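Local coordinates for protein thiol transferase (Phanerochaete chrysosporium, PDB 4F0B) that probably catalyses glutathione-dependent thiol transfer as a Ure2p-type glutathione transferase, and binds oxidized glutathione disulfide, at residues L116-F121 with E170-T175. Sequence-based numbering, arbitrary orientation.
Sequences LQWLFF and EYILGT
Trp118 turns one face of its indole toward the loop 170-175, and the methyl CG2 of Ile172 settles over that face. Ile172 CG2 lies 3.8 Å from Trp118 CG and almost as near to Trp118 CD2, so it covers the pyrrole part rather than the benzene part. Ile172 CG2 is 4.0 Å from the centroid of the five-membered ring of Trp118, only 18° off the ring normal, a CH-pi contact. Ile172 presents this methyl because CG2 stands anti to its own backbone N, while CG1 takes the place beside it (chi1 -62°). Leu173 adds a second methyl at the pyrrole end: its CD2 comes to 3.8 Å from Trp118 CD1, meeting the ring obliquely. Both residues are the central pair of a type I beta turn, closed by Gly174 N to Tyr171 O (3.1 Å), and the turn thus brings two neighbouring aliphatic side chains to a single indole.

The whole contact is small, burying 131 Å² summed over both sides, and its tight part is apolar: the buried Trp118 and Ile172. Leu173 is already partly exposed, and beyond it the loop reaches solvent at Gly174 and Thr175, away from helix 109-139. Polar bonds fix the loop from elsewhere: Asp180 OD1 accepts from Ile172 N, and Arg165 NH2 donates to Ile172 O. Trp118 also meets Phe82 of the second subunit edge-to-face, so the indole bridges the loop and the second subunit.

Asp180 of helix 178-187 thus reaches back to the turn while the turn packs on Trp118, and the two together tie the loop between helices 145-166 and 178-187 to helix 109-139, in the all-helical C-terminal domain of the glutathione transferase fold.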
# COMPACT_ATOMS: atom_id res chain seq x y z
N LEU A 116 -8.82 3.25 -4.84
CA LEU A 116 -7.59 2.45 -4.75
C LEU A 116 -6.34 3.33 -4.73
O LEU A 116 -5.42 3.10 -3.96
CB LEU A 116 -7.46 1.47 -5.92
CG LEU A 116 -8.46 0.32 -5.97
CD1 LEU A 116 -8.18 -0.52 -7.20
CD2 LEU A 116 -8.34 -0.54 -4.69
N GLN A 117 -6.31 4.36 -5.57
CA GLN A 117 -5.12 5.21 -5.61
C GLN A 117 -4.88 5.87 -4.26
O GLN A 117 -3.73 5.89 -3.77
CB GLN A 117 -5.29 6.28 -6.70
CG GLN A 117 -5.36 5.70 -8.11
CD GLN A 117 -5.65 6.78 -9.11
OE1 GLN A 117 -4.96 7.79 -9.16
NE2 GLN A 117 -6.69 6.57 -9.93
N TRP A 118 -5.93 6.42 -3.63
CA TRP A 118 -5.74 7.06 -2.32
C TRP A 118 -5.47 6.07 -1.20
O TRP A 118 -4.67 6.37 -0.30
CB TRP A 118 -6.87 8.06 -2.02
CG TRP A 118 -6.74 9.28 -2.90
CD1 TRP A 118 -7.38 9.50 -4.07
CD2 TRP A 118 -5.85 10.40 -2.69
NE1 TRP A 118 -6.97 10.72 -4.61
CE2 TRP A 118 -6.02 11.27 -3.79
CE3 TRP A 118 -4.96 10.75 -1.69
CZ2 TRP A 118 -5.31 12.47 -3.90
CZ3 TRP A 118 -4.25 11.94 -1.81
CH2 TRP A 118 -4.44 12.78 -2.90
N LEU A 119 -6.04 4.87 -1.27
CA LEU A 119 -5.69 3.84 -0.30
C LEU A 119 -4.23 3.44 -0.44
O LEU A 119 -3.51 3.35 0.56
CB LEU A 119 -6.59 2.61 -0.46
CG LEU A 119 -8.01 2.79 0.05
CD1 LEU A 119 -8.86 1.59 -0.41
CD2 LEU A 119 -8.05 2.83 1.58
N PHE A 120 -3.79 3.20 -1.68
CA PHE A 120 -2.38 2.84 -1.90
C PHE A 120 -1.44 4.00 -1.53
O PHE A 120 -0.33 3.74 -1.00
CB PHE A 120 -2.15 2.33 -3.32
CG PHE A 120 -2.49 0.88 -3.51
CD1 PHE A 120 -1.68 -0.10 -2.97
CD2 PHE A 120 -3.64 0.49 -4.23
CE1 PHE A 120 -2.00 -1.44 -3.14
CE2 PHE A 120 -3.97 -0.85 -4.41
CZ PHE A 120 -3.13 -1.84 -3.86
N PHE A 121 -1.84 5.24 -1.78
CA PHE A 121 -1.04 6.38 -1.35
C PHE A 121 -0.83 6.32 0.17
O PHE A 121 0.28 6.54 0.66
CB PHE A 121 -1.74 7.68 -1.78
CG PHE A 121 -1.18 8.92 -1.10
CD1 PHE A 121 0.04 9.48 -1.50
CD2 PHE A 121 -1.88 9.51 -0.07
CE1 PHE A 121 0.55 10.64 -0.85
CE2 PHE A 121 -1.39 10.67 0.58
CZ PHE A 121 -0.17 11.23 0.20
N GLU A 170 -14.80 18.26 1.98
CA GLU A 170 -14.87 17.76 3.35
C GLU A 170 -14.24 16.37 3.48
O GLU A 170 -13.84 16.00 4.59
CB GLU A 170 -16.31 17.68 3.87
CG GLU A 170 -16.92 19.07 4.07
CD GLU A 170 -18.16 19.03 4.96
OE1 GLU A 170 -18.87 17.99 5.00
OE2 GLU A 170 -18.41 20.04 5.64
N TYR A 171 -14.19 15.58 2.39
CA TYR A 171 -13.65 14.21 2.42
C TYR A 171 -12.85 13.99 1.15
O TYR A 171 -13.05 14.70 0.12
CB TYR A 171 -14.78 13.15 2.58
CG TYR A 171 -15.58 13.39 3.82
CD1 TYR A 171 -15.08 13.01 5.06
CD2 TYR A 171 -16.81 14.06 3.76
CE1 TYR A 171 -15.80 13.27 6.22
CE2 TYR A 171 -17.54 14.31 4.91
CZ TYR A 171 -17.02 13.93 6.14
OH TYR A 171 -17.76 14.22 7.27
N ILE A 172 -11.95 13.01 1.20
CA ILE A 172 -10.97 12.87 0.12
C ILE A 172 -11.62 12.67 -1.25
O ILE A 172 -11.22 13.31 -2.23
CB ILE A 172 -10.02 11.70 0.43
CG1 ILE A 172 -9.24 12.01 1.72
CG2 ILE A 172 -9.07 11.43 -0.75
CD1 ILE A 172 -8.49 10.78 2.24
N LEU A 173 -12.63 11.80 -1.30
CA LEU A 173 -13.33 11.52 -2.54
C LEU A 173 -14.77 12.02 -2.48
O LEU A 173 -15.67 11.38 -2.99
CB LEU A 173 -13.26 10.02 -2.90
CG LEU A 173 -11.80 9.56 -3.06
CD1 LEU A 173 -11.84 8.05 -3.28
CD2 LEU A 173 -11.12 10.24 -4.23
N GLY A 174 -14.97 13.18 -1.84
CA GLY A 174 -16.30 13.80 -1.86
C GLY A 174 -17.11 13.38 -0.66
O GLY A 174 -17.33 14.15 0.29
N THR A 175 -17.61 12.14 -0.71
CA THR A 175 -18.31 11.55 0.43
C THR A 175 -17.35 10.73 1.28
O THR A 175 -16.39 10.11 0.78
CB THR A 175 -19.45 10.63 -0.05
OG1 THR A 175 -18.93 9.69 -1.00
CG2 THR A 175 -20.54 11.47 -0.75